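Long-range contact in putative methylase (Clostridium difficile, PDB 3LDU), which probably transfers methyl groups to guanine bases of ribosomal RNA and binds GTP: residues Y261-D266 against E287-D292. Residues are numbered along the deposited sequence; the frame is centred on the assembly and turned at random.
Sequences YGYDID and EFNVGD. With GTP (guanosine-5'-triphosphate), chain B.
Strand 261-264 and strand 287-290, the outermost of its sheet, run parallel and both end at the GTP site. G262 N donates to E287 O almost straight (166° at the hydrogen), N289 N returns to G262 O, and D264 N gives a longer bond of 3.3 Å to N289 O. The ladder closes past the strand end, where G291 N reaches D264 O from above the carbonyl plane. On one face Y263 lies alongside N289, ring and amide planes 29° apart, with ring atom CD1 3.9 Å from N289 CB. The N289 amide donates from ND2 to the anti lone pair of E287 OE2 at 2.9 Å and to a water that itself donates to the carbonyls of G262 and E287; two partners thus fix the amide's rotation. The extended E287 side chain crosses Y261 obliquely, its CD 3.9 Å from Y261 CE1. On the other face F288 packs its CD1 near the CA of G262 and leans on I270 and A273 of helix 267-280.

D264 can be followed outward: CB turns away from 287-292, CG stands anti to the backbone N (chi1 -160°), OD1 takes the ribose O3' of GTP at 2.9 Å and also the backbone N of G205, and OD2 takes O2' of GTP at 2.9 Å. OD2 also accepts from D266 N, an Asx turn that helps hold the carboxylate against the two ribose hydroxyls, while D266 caps helix 267-280. I265 lays CG1 and CD1 against the purine, its CG2 3.3 Å from G291 O. Together strand, helix and strand form a right-handed beta-alpha-beta unit of a Rossmann-like methyltransferase domain, and an acidic residue gripping both ribose hydroxyls at a strand end is characteristic of its nucleotide pocket, probably where S-adenosylmethionine binds in relatives.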
ATOM      1  N   TYR A 261     -10.014 -18.709  -6.402  1.00 18.08           N
ATOM      2  CA  TYR A 261     -11.131 -19.118  -5.560  1.00 17.52           C
ATOM      3  C   TYR A 261     -11.000 -18.675  -4.119  1.00 20.39           C
ATOM      4  O   TYR A 261      -9.928 -18.764  -3.540  1.00 23.13           O
ATOM      5  CB  TYR A 261     -11.225 -20.651  -5.565  1.00 22.03           C
ATOM      6  CG  TYR A 261     -11.503 -21.206  -6.930  1.00 24.97           C
ATOM      7  CD1 TYR A 261     -12.797 -21.529  -7.310  1.00 25.33           C
ATOM      8  CD2 TYR A 261     -10.476 -21.389  -7.848  1.00 29.49           C
ATOM      9  CE1 TYR A 261     -13.067 -22.030  -8.580  1.00 34.30           C
ATOM     10  CE2 TYR A 261     -10.734 -21.890  -9.114  1.00 35.05           C
ATOM     11  CZ  TYR A 261     -12.029 -22.204  -9.473  1.00 39.37           C
ATOM     12  OH  TYR A 261     -12.288 -22.698 -10.731  1.00 45.47           O
ATOM     13  N   GLY A 262     -12.114 -18.239  -3.534  1.00 20.46           N
ATOM     14  CA  GLY A 262     -12.140 -17.909  -2.121  1.00 19.46           C
ATOM     15  C   GLY A 262     -13.222 -18.705  -1.414  1.00 22.82           C
ATOM     16  O   GLY A 262     -14.290 -18.955  -1.989  1.00 23.65           O
ATOM     17  N   TYR A 263     -12.936 -19.121  -0.181  1.00 20.65           N
ATOM     18  CA  TYR A 263     -13.939 -19.725   0.699  1.00 19.61           C
ATOM     19  C   TYR A 263     -13.923 -19.035   2.051  1.00 17.40           C
ATOM     20  O   TYR A 263     -12.878 -18.565   2.498  1.00 22.06           O
ATOM     21  CB  TYR A 263     -13.665 -21.222   0.903  1.00 19.76           C
ATOM     22  CG  TYR A 263     -13.631 -21.977  -0.393  1.00 20.82           C
ATOM     23  CD1 TYR A 263     -14.803 -22.433  -0.976  1.00 23.18           C
ATOM     24  CD2 TYR A 263     -12.430 -22.214  -1.048  1.00 24.61           C
ATOM     25  CE1 TYR A 263     -14.784 -23.097  -2.175  1.00 25.44           C
ATOM     26  CE2 TYR A 263     -12.398 -22.888  -2.251  1.00 25.45           C
ATOM     27  CZ  TYR A 263     -13.580 -23.334  -2.804  1.00 27.98           C
ATOM     28  OH  TYR A 263     -13.572 -24.000  -4.004  1.00 30.26           O
ATOM     29  N   ASP A 264     -15.080 -18.983   2.708  1.00 18.45           N
ATOM     30  CA  ASP A 264     -15.147 -18.513   4.091  1.00 22.27           C
ATOM     31  C   ASP A 264     -16.394 -19.132   4.716  1.00 24.60           C
ATOM     32  O   ASP A 264     -17.329 -19.477   3.999  1.00 24.69           O
ATOM     33  CB  ASP A 264     -15.222 -16.973   4.128  1.00 19.41           C
ATOM     34  CG  ASP A 264     -14.807 -16.401   5.474  1.00 27.03           C
ATOM     35  OD1 ASP A 264     -13.728 -15.768   5.544  1.00 26.39           O
ATOM     36  OD2 ASP A 264     -15.550 -16.585   6.463  1.00 28.90           O
ATOM     37  N   ILE A 265     -16.411 -19.297   6.037  1.00 22.54           N
ATOM     38  CA  ILE A 265     -17.626 -19.786   6.691  1.00 25.76           C
ATOM     39  C   ILE A 265     -18.599 -18.662   7.054  1.00 25.51           C
ATOM     40  O   ILE A 265     -19.734 -18.925   7.465  1.00 24.58           O
ATOM     41  CB  ILE A 265     -17.339 -20.631   7.952  1.00 31.59           C
ATOM     42  CG1 ILE A 265     -16.597 -19.790   9.000  1.00 31.77           C
ATOM     43  CG2 ILE A 265     -16.592 -21.914   7.583  1.00 28.83           C
ATOM     44  CD1 ILE A 265     -16.409 -20.500  10.321  1.00 36.82           C
ATOM     45  N   ASP A 266     -18.149 -17.413   6.915  1.00 27.80           N
ATOM     46  CA  ASP A 266     -19.002 -16.251   7.167  1.00 25.15           C
ATOM     47  C   ASP A 266     -19.717 -15.881   5.866  1.00 24.91           C
ATOM     48  O   ASP A 266     -19.122 -15.299   4.960  1.00 25.09           O
ATOM     49  CB  ASP A 266     -18.154 -15.073   7.690  1.00 25.60           C
ATOM     50  CG  ASP A 266     -18.992 -13.833   8.058  1.00 35.57           C
ATOM     51  OD1 ASP A 266     -20.120 -13.673   7.563  1.00 29.68           O
ATOM     52  OD2 ASP A 266     -18.507 -13.006   8.855  1.00 37.81           O
ATOM     53  N   GLU A 287     -14.111 -16.757  -7.988  1.00 21.67           N
ATOM     54  CA  GLU A 287     -15.327 -17.404  -7.524  1.00 25.32           C
ATOM     55  C   GLU A 287     -15.253 -17.551  -6.003  1.00 23.39           C
ATOM     56  O   GLU A 287     -14.325 -18.166  -5.479  1.00 24.06           O
ATOM     57  CB  GLU A 287     -15.505 -18.760  -8.207  1.00 30.61           C
ATOM     58  CG  GLU A 287     -16.680 -19.551  -7.684  1.00 39.55           C
ATOM     59  CD  GLU A 287     -16.837 -20.887  -8.390  1.00 42.98           C
ATOM     60  OE1 GLU A 287     -16.789 -20.906  -9.639  1.00 45.71           O
ATOM     61  OE2 GLU A 287     -17.015 -21.910  -7.692  1.00 40.41           O
ATOM     62  N   PHE A 288     -16.223 -16.959  -5.313  1.00 23.21           N
ATOM     63  CA  PHE A 288     -16.286 -16.961  -3.855  1.00 24.98           C
ATOM     64  C   PHE A 288     -17.436 -17.867  -3.441  1.00 25.07           C
ATOM     65  O   PHE A 288     -18.504 -17.823  -4.055  1.00 26.05           O
ATOM     66  CB  PHE A 288     -16.611 -15.562  -3.326  1.00 22.69           C
ATOM     67  CG  PHE A 288     -15.520 -14.534  -3.527  1.00 20.11           C
ATOM     68  CD1 PHE A 288     -14.381 -14.537  -2.727  1.00 19.38           C
ATOM     69  CD2 PHE A 288     -15.671 -13.530  -4.461  1.00 27.30           C
ATOM     70  CE1 PHE A 288     -13.384 -13.560  -2.888  1.00 22.79           C
ATOM     71  CE2 PHE A 288     -14.691 -12.557  -4.623  1.00 26.06           C
ATOM     72  CZ  PHE A 288     -13.547 -12.580  -3.838  1.00 25.11           C
ATOM     73  N   ASN A 289     -17.215 -18.678  -2.410  1.00 23.06           N
ATOM     74  CA  ASN A 289     -18.230 -19.605  -1.896  1.00 27.30           C
ATOM     75  C   ASN A 289     -18.110 -19.768  -0.387  1.00 27.62           C
ATOM     76  O   ASN A 289     -17.023 -19.643   0.177  1.00 22.55           O
ATOM     77  CB  ASN A 289     -18.071 -20.993  -2.527  1.00 32.48           C
ATOM     78  CG  ASN A 289     -18.524 -21.042  -3.970  1.00 34.28           C
ATOM     79  OD1 ASN A 289     -19.697 -20.814  -4.276  1.00 34.27           O
ATOM     80  ND2 ASN A 289     -17.593 -21.351  -4.869  1.00 38.13           N
ATOM     81  N   VAL A 290     -19.225 -20.062   0.270  1.00 25.94           N
ATOM     82  CA  VAL A 290     -19.147 -20.530   1.649  1.00 25.15           C
ATOM     83  C   VAL A 290     -18.442 -21.882   1.642  1.00 28.43           C
ATOM     84  O   VAL A 290     -18.752 -22.750   0.834  1.00 27.47           O
ATOM     85  CB  VAL A 290     -20.547 -20.645   2.287  1.00 27.14           C
ATOM     86  CG1 VAL A 290     -20.464 -21.285   3.667  1.00 23.36           C
ATOM     87  CG2 VAL A 290     -21.183 -19.267   2.378  1.00 31.33           C
ATOM     88  N   GLY A 291     -17.455 -22.035   2.520  1.00 23.74           N
ATOM     89  CA  GLY A 291     -16.711 -23.276   2.634  1.00 27.38           C
ATOM     90  C   GLY A 291     -15.840 -23.260   3.877  1.00 28.80           C
ATOM     91  O   GLY A 291     -15.553 -22.198   4.430  1.00 25.96           O
ATOM     92  N   ASP A 292     -15.428 -24.452   4.310  1.00 24.99           N
ATOM     93  CA  ASP A 292     -14.615 -24.652   5.509  1.00 24.11           C
ATOM     94  C   ASP A 292     -13.183 -25.020   5.084  1.00 26.26           C
ATOM     95  O   ASP A 292     -12.961 -26.085   4.513  1.00 27.60           O
ATOM     96  CB  ASP A 292     -15.273 -25.785   6.329  1.00 22.06           C
ATOM     97  CG  ASP A 292     -14.578 -26.076   7.662  1.00 26.31           C
ATOM     98  OD1 ASP A 292     -13.510 -25.499   7.967  1.00 26.20           O
ATOM     99  OD2 ASP A 292     -15.128 -26.919   8.415  1.00 28.76           O
TER
HETATM  100  PG  GTP B 383      -9.720  -9.946   4.174  0.70 67.03           P
HETATM  101  O1G GTP B 383      -9.472 -10.916   3.039  0.70 70.63           O
HETATM  102  O2G GTP B 383      -8.889  -8.714   3.937  0.70 65.55           O
HETATM  103  O3G GTP B 383     -11.167  -9.515   4.219  0.70 62.43           O
HETATM  104  O3B GTP B 383      -9.294 -10.670   5.560  0.70 73.72           O
HETATM  105  PB  GTP B 383     -10.430 -11.140   6.608  0.70 99.85           P
HETATM  106  O1B GTP B 383     -10.530 -10.085   7.683  0.70 98.87           O
HETATM  107  O2B GTP B 383     -11.767 -11.290   5.933  0.70102.45           O
HETATM  108  O3A GTP B 383      -9.993 -12.532   7.304  0.70 44.75           O
HETATM  109  PA  GTP B 383     -10.190 -12.610   8.911  0.70 39.98           P
HETATM  110  O1A GTP B 383     -11.562 -12.069   9.249  0.70 59.58           O
HETATM  111  O2A GTP B 383      -9.128 -11.803   9.621  0.70 55.74           O
HETATM  112  O5' GTP B 383     -10.159 -14.153   9.349  0.90 50.49           O
HETATM  113  C5' GTP B 383     -10.118 -15.084   8.314  0.90 48.50           C
HETATM  114  C4' GTP B 383     -11.552 -15.438   7.939  0.90 43.60           C
HETATM  115  O4' GTP B 383     -11.642 -16.827   8.087  0.90 43.80           O
HETATM  116  C3' GTP B 383     -12.671 -14.854   8.804  0.90 34.80           C
HETATM  117  O3' GTP B 383     -13.525 -14.115   7.959  0.90 32.86           O
HETATM  118  C2' GTP B 383     -13.436 -16.047   9.373  0.90 35.36           C
HETATM  119  O2' GTP B 383     -14.832 -15.959   9.171  0.90 33.59           O
HETATM  120  C1' GTP B 383     -12.937 -17.175   8.505  0.90 36.80           C
HETATM  121  N9  GTP B 383     -12.827 -18.490   9.148  0.90 29.38           N
HETATM  122  C8  GTP B 383     -12.620 -18.849  10.454  0.90 30.85           C
HETATM  123  N7  GTP B 383     -12.579 -20.208  10.499  0.90 34.27           N
HETATM  124  C5  GTP B 383     -12.765 -20.698   9.246  0.90 33.33           C
HETATM  125  C6  GTP B 383     -12.816 -21.986   8.725  0.90 38.65           C
HETATM  126  O6  GTP B 383     -12.682 -22.982   9.453  0.90 36.72           O
HETATM  127  N1  GTP B 383     -13.019 -22.133   7.368  0.90 34.03           N
HETATM  128  C2  GTP B 383     -13.169 -21.033   6.542  0.90 32.61           C
HETATM  129  N2  GTP B 383     -13.346 -21.229   5.246  0.90 30.66           N
HETATM  130  N3  GTP B 383     -13.129 -19.739   7.054  0.90 25.23           N
HETATM  131  C4  GTP B 383     -12.921 -19.610   8.390  0.90 33.81           C
HETATM  132  O   HOH W   1     -14.706 -20.746  -4.251  1.00 28.65           O